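Local atomic coordinates of thermosome subunit (Methanococcoides burtonii, PDB entry 3AQ1), a protein that probably binds and hydrolyses ATP as a group II chaperonin of the TCP-1 family, assisting the folding of unfolded proteins. Residues G55-K60 with E461-I466; S59-L64 with T72-G77. All blocks are in the same frame, centred on the assembly; numbering follows the deposited sequence.

Interaction 1 (G55-K60 with E461-I466)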
loop_
_atom_site.group_PDB
_atom_site.type_symbol
_atom_site.label_atom_id
_atom_site.label_comp_id
_atom_site.label_asym_id
_atom_site.label_seq_id
_atom_site.Cartn_x
_atom_site.Cartn_y
_atom_site.Cartn_z
ATOM N N GLY A 55 -25.537 -0.713 -10.906
ATOM C CA GLY A 55 -26.565 -1.199 -11.820
ATOM C C GLY A 55 -27.817 -1.676 -11.101
ATOM O O GLY A 55 -28.939 -1.317 -11.448
ATOM N N GLU A 56 -27.611 -2.472 -10.067
ATOM C CA GLU A 56 -28.689 -3.016 -9.277
ATOM C C GLU A 56 -29.493 -1.930 -8.583
ATOM O O GLU A 56 -30.715 -2.004 -8.509
ATOM C CB GLU A 56 -28.107 -3.959 -8.229
ATOM C CG GLU A 56 -29.057 -5.032 -7.804
ATOM C CD GLU A 56 -29.595 -5.785 -8.994
ATOM O OE1 GLU A 56 -28.860 -5.906 -10.008
ATOM O OE2 GLU A 56 -30.755 -6.241 -8.909
ATOM N N LEU A 57 -28.801 -0.934 -8.043
ATOM C CA LEU A 57 -29.471 0.152 -7.350
ATOM C C LEU A 57 -30.307 0.940 -8.340
ATOM O O LEU A 57 -31.457 1.290 -8.049
ATOM C CB LEU A 57 -28.462 1.064 -6.661
ATOM C CG LEU A 57 -27.806 0.468 -5.416
ATOM C CD1 LEU A 57 -26.630 1.317 -4.904
ATOM C CD2 LEU A 57 -28.839 0.244 -4.327
ATOM N N LEU A 58 -29.733 1.198 -9.518
ATOM C CA LEU A 58 -30.434 1.937 -10.569
ATOM C C LEU A 58 -31.709 1.260 -10.974
ATOM O O LEU A 58 -32.776 1.853 -10.902
ATOM C CB LEU A 58 -29.584 2.102 -11.814
ATOM C CG LEU A 58 -28.962 3.484 -11.920
ATOM C CD1 LEU A 58 -28.055 3.540 -13.142
ATOM C CD2 LEU A 58 -30.043 4.548 -11.970
ATOM N N SER A 59 -31.590 0.015 -11.414
ATOM C CA SER A 59 -32.739 -0.702 -11.926
ATOM C C SER A 59 -33.822 -0.773 -10.857
ATOM O O SER A 59 -35.007 -0.598 -11.152
ATOM C CB SER A 59 -32.338 -2.093 -12.445
ATOM O OG SER A 59 -32.699 -3.121 -11.538
ATOM N N LYS A 60 -33.423 -0.991 -9.612
ATOM C CA LYS A 60 -34.401 -0.991 -8.534
ATOM C C LYS A 60 -35.019 0.394 -8.340
ATOM O O LYS A 60 -36.171 0.512 -7.943
ATOM C CB LYS A 60 -33.821 -1.546 -7.225
ATOM C CG LYS A 60 -33.711 -3.076 -7.216
ATOM C CD LYS A 60 -33.590 -3.631 -5.809
ATOM C CE LYS A 60 -33.566 -5.147 -5.812
ATOM N NZ LYS A 60 -32.605 -5.638 -6.831
ATOM N N GLU A 461 -23.263 7.012 -4.701
ATOM C CA GLU A 461 -23.040 8.342 -5.281
ATOM C C GLU A 461 -23.250 8.395 -6.788
ATOM O O GLU A 461 -23.695 9.407 -7.321
ATOM C CB GLU A 461 -21.632 8.856 -4.966
ATOM C CG GLU A 461 -21.378 9.186 -3.502
ATOM C CD GLU A 461 -22.215 10.333 -2.997
ATOM O OE1 GLU A 461 -22.914 10.967 -3.813
ATOM O OE2 GLU A 461 -22.171 10.599 -1.780
ATOM N N ALA A 462 -22.914 7.309 -7.470
ATOM C CA ALA A 462 -23.070 7.230 -8.913
ATOM C C ALA A 462 -24.535 7.090 -9.285
ATOM O O ALA A 462 -24.995 7.662 -10.278
ATOM C CB ALA A 462 -22.289 6.051 -9.458
ATOM N N THR A 463 -25.254 6.301 -8.493
ATOM C CA THR A 463 -26.663 6.034 -8.735
ATOM C C THR A 463 -27.456 7.297 -8.465
ATOM O O THR A 463 -28.302 7.700 -9.261
ATOM C CB THR A 463 -27.165 4.916 -7.823
ATOM O OG1 THR A 463 -26.555 3.691 -8.221
ATOM C CG2 THR A 463 -28.665 4.765 -7.911
ATOM N N VAL A 464 -27.161 7.923 -7.337
ATOM C CA VAL A 464 -27.845 9.138 -6.940
ATOM C C VAL A 464 -27.546 10.284 -7.899
ATOM O O VAL A 464 -28.416 11.080 -8.219
ATOM C CB VAL A 464 -27.470 9.518 -5.514
ATOM C CG1 VAL A 464 -27.607 11.007 -5.305
ATOM C CG2 VAL A 464 -28.336 8.727 -4.536
ATOM N N MET A 465 -26.318 10.355 -8.376
ATOM C CA MET A 465 -25.957 11.411 -9.301
ATOM C C MET A 465 -26.771 11.279 -10.589
ATOM O O MET A 465 -27.183 12.268 -11.190
ATOM C CB MET A 465 -24.459 11.359 -9.586
ATOM C CG MET A 465 -24.022 12.233 -10.723
ATOM S SD MET A 465 -22.410 12.929 -10.406
ATOM C CE MET A 465 -21.569 11.479 -9.789
ATOM N N ILE A 466 -27.010 10.045 -11.001
ATOM C CA ILE A 466 -27.782 9.759 -12.197
ATOM C C ILE A 466 -29.290 10.001 -12.007
ATOM O O ILE A 466 -29.984 10.381 -12.947
ATOM C CB ILE A 466 -27.549 8.307 -12.615
ATOM C CG1 ILE A 466 -26.098 8.138 -13.071
ATOM C CG2 ILE A 466 -28.566 7.863 -13.672
ATOM C CD1 ILE A 466 -25.806 6.807 -13.711
#

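Interaction 2 (S59-L64 with T72-G77)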
loop_
_atom_site.group_PDB
_atom_site.type_symbol
_atom_site.label_atom_id
_atom_site.label_comp_id
_atom_site.label_asym_id
_atom_site.label_seq_id
_atom_site.Cartn_x
_atom_site.Cartn_y
_atom_site.Cartn_z
ATOM N N SER A 59 -31.590 0.015 -11.414
ATOM C CA SER A 59 -32.739 -0.702 -11.926
ATOM C C SER A 59 -33.822 -0.773 -10.857
ATOM O O SER A 59 -35.007 -0.598 -11.152
ATOM C CB SER A 59 -32.338 -2.093 -12.445
ATOM O OG SER A 59 -32.699 -3.121 -11.538
ATOM N N LYS A 60 -33.423 -0.991 -9.612
ATOM C CA LYS A 60 -34.401 -0.991 -8.534
ATOM C C LYS A 60 -35.019 0.394 -8.340
ATOM O O LYS A 60 -36.171 0.512 -7.943
ATOM C CB LYS A 60 -33.821 -1.546 -7.225
ATOM C CG LYS A 60 -33.711 -3.076 -7.216
ATOM C CD LYS A 60 -33.590 -3.631 -5.809
ATOM C CE LYS A 60 -33.566 -5.147 -5.812
ATOM N NZ LYS A 60 -32.605 -5.638 -6.831
ATOM N N ALA A 61 -34.266 1.445 -8.632
ATOM C CA ALA A 61 -34.836 2.784 -8.550
ATOM C C ALA A 61 -35.834 3.023 -9.690
ATOM O O ALA A 61 -36.868 3.665 -9.505
ATOM C CB ALA A 61 -33.740 3.848 -8.552
ATOM N N GLU A 62 -35.522 2.506 -10.871
ATOM C CA GLU A 62 -36.398 2.696 -12.015
ATOM C C GLU A 62 -37.692 1.917 -11.797
ATOM O O GLU A 62 -38.765 2.367 -12.186
ATOM C CB GLU A 62 -35.681 2.374 -13.343
ATOM C CG GLU A 62 -34.890 3.605 -13.890
ATOM C CD GLU A 62 -33.791 3.281 -14.909
ATOM O OE1 GLU A 62 -33.611 2.095 -15.256
ATOM O OE2 GLU A 62 -33.099 4.224 -15.365
ATOM N N GLU A 63 -37.595 0.774 -11.129
ATOM C CA GLU A 63 -38.787 0.080 -10.656
ATOM C C GLU A 63 -39.605 0.972 -9.717
ATOM O O GLU A 63 -40.773 1.254 -9.990
ATOM C CB GLU A 63 -38.422 -1.222 -9.939
ATOM C CG GLU A 63 -37.813 -2.296 -10.828
ATOM C CD GLU A 63 -37.507 -3.574 -10.059
ATOM O OE1 GLU A 63 -37.451 -3.526 -8.801
ATOM O OE2 GLU A 63 -37.329 -4.624 -10.718
ATOM N N LEU A 64 -38.991 1.409 -8.617
ATOM C CA LEU A 64 -39.664 2.256 -7.619
ATOM C C LEU A 64 -40.257 3.551 -8.182
ATOM O O LEU A 64 -41.087 4.191 -7.536
ATOM C CB LEU A 64 -38.730 2.620 -6.459
ATOM C CG LEU A 64 -38.251 1.549 -5.478
ATOM C CD1 LEU A 64 -37.690 2.228 -4.238
ATOM C CD2 LEU A 64 -39.369 0.582 -5.117
ATOM N N THR A 72 -36.474 11.840 -5.916
ATOM C CA THR A 72 -35.601 12.511 -4.968
ATOM C C THR A 72 -35.607 11.850 -3.590
ATOM O O THR A 72 -34.614 11.895 -2.865
ATOM C CB THR A 72 -35.959 13.993 -4.891
ATOM O OG1 THR A 72 -35.393 14.648 -6.033
ATOM C CG2 THR A 72 -35.420 14.622 -3.624
ATOM N N ILE A 73 -36.727 11.220 -3.254
ATOM C CA ILE A 73 -36.872 10.447 -2.021
ATOM C C ILE A 73 -35.985 9.208 -2.052
ATOM O O ILE A 73 -35.343 8.868 -1.057
ATOM C CB ILE A 73 -38.345 10.004 -1.803
ATOM C CG1 ILE A 73 -39.210 11.189 -1.365
ATOM C CG2 ILE A 73 -38.433 8.890 -0.777
ATOM C CD1 ILE A 73 -40.708 10.880 -1.291
ATOM N N ILE A 74 -35.960 8.537 -3.202
ATOM C CA ILE A 74 -35.101 7.372 -3.410
ATOM C C ILE A 74 -33.643 7.713 -3.144
ATOM O O ILE A 74 -32.949 6.965 -2.465
ATOM C CB ILE A 74 -35.228 6.812 -4.843
ATOM C CG1 ILE A 74 -36.644 6.291 -5.084
ATOM C CG2 ILE A 74 -34.218 5.697 -5.079
ATOM C CD1 ILE A 74 -36.947 5.994 -6.529
ATOM N N SER A 75 -33.190 8.847 -3.674
ATOM C CA SER A 75 -31.818 9.308 -3.477
ATOM C C SER A 75 -31.445 9.453 -2.007
ATOM O O SER A 75 -30.384 8.982 -1.588
ATOM C CB SER A 75 -31.591 10.640 -4.179
ATOM O OG SER A 75 -31.852 10.523 -5.558
ATOM N N GLU A 76 -32.299 10.113 -1.226
ATOM C CA GLU A 76 -32.013 10.277 0.197
ATOM C C GLU A 76 -32.069 8.947 0.933
ATOM O O GLU A 76 -31.232 8.676 1.791
ATOM C CB GLU A 76 -32.940 11.303 0.838
ATOM C CG GLU A 76 -32.467 12.728 0.628
ATOM C CD GLU A 76 -33.574 13.643 0.138
ATOM O OE1 GLU A 76 -34.585 13.803 0.858
ATOM O OE2 GLU A 76 -33.430 14.202 -0.971
ATOM N N GLY A 77 -33.046 8.115 0.580
ATOM C CA GLY A 77 -33.127 6.765 1.111
ATOM C C GLY A 77 -31.845 5.978 0.881
ATOM O O GLY A 77 -31.295 5.381 1.804
#

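Interaction 1 (G55-K60 with E461-I466)
Leu-57 and Leu-58 meet Thr-463 and Ile-466 where two helices of the equatorial domain pack side by side; in TCP-1 chaperonins this domain is built from both ends of the chain. The axes of the short segments approach to 9.2 Å and run in roughly the same direction, 34° apart, with Leu-58 and Thr-463 nearest in register. No hydrogen bond crosses between 55-60 and 461-466, so the account is one of van der Waals contact.

Thr-463 points toward the partner helix and presents both branches. Its OG1 lies 3.6 Å from CB of Leu-57, and its methyl CG2 is 3.9 Å from the same CB, the two side chains crossing at about a right angle. CG2 also faces the start of the next residue, 4.1 Å from N of Leu-58. A chi1 of -69° sets OG1 beside the backbone N of Thr-463, from where the hydroxyl bonds to Ala-459 O one turn earlier; a weak second bond joins it to Ser-54 OG. With a valine here, the carbonyl of Ala-459 would probably lose its hydroxyl partner and the weak polar link to Ser-54 would go. Helix 71-92 adjoins this part, its Tyr-78 hydrogen-bonding through OH to Leu-57 O.

The outer, more exposed part is purely aliphatic. Leu-58 and Ile-466 cross at about a right angle and are matched branch for branch: CD2 of Leu-58 meets CG2 of Ile-466, and CD1 of Leu-58 stands 4.0 Å from CD1 of Ile-466.

Interaction 2 (S59-L64 with T72-G77)
Ala-61 supplies the flat group that Ile-74 touches, its backbone carbonyl; no ring, carboxylate or guanidinium takes part, and so nothing is stacked. CD1 of Ile-74 lies 3.8 Å from O of Ala-61, and the C-O-CD1 angle of about 117° places the methyl well off the line of the carbonyl bond. It is tilted by only about 18° from the plane through CA, C and O of Ala-61, so it does not cover a face of that group.

The remaining evidence is aliphatic. Ile-74 alone carries the side of 72-77, fitting between two residues one turn apart on 59-64. Its CG2, anti to the backbone N, is 4.0 Å from CB of Ala-61. The other branch, with CG1 beside the backbone N (chi1 -64°), extends to CD1, which also reaches CB of Leu-64 at 3.8 Å. Ala-61 and Ile-74 have the nearest CA atoms, 6.9 Å apart.

This joins consecutive helices, 45-65 and 71-92, just beside the short turn that links them. Val-69 of that turn and Leu-467 of helix 449-467 also touch Ile-74. With all three contacting residues buried and no hydrogen bond or ion pair between the segments, the pairing probably rests on apolar burial.

In the fold
Interactions 1 and 2 use successive turns of helix 45-65, sharing Ser-59 and Lys-60, and their centres are about 8 Å apart. The partner helices also meet each other: Val-464 CG2 lies 3.6 Å from Ser-75 O, closing a three-helix cluster of 45-65, 71-92 and 449-467. Tyr-78 and Leu-467 bridge it further, the first touching Thr-463 and Ala-61, the second packing on Ala-61. The centres lie about 30 and 36 Å from the centre of the chain, toward one end of the elongated monomer. Helix 45-65 starts within the GDGTTT sequence, which in this family binds nucleotide phosphates; both contacts lie on its later turns.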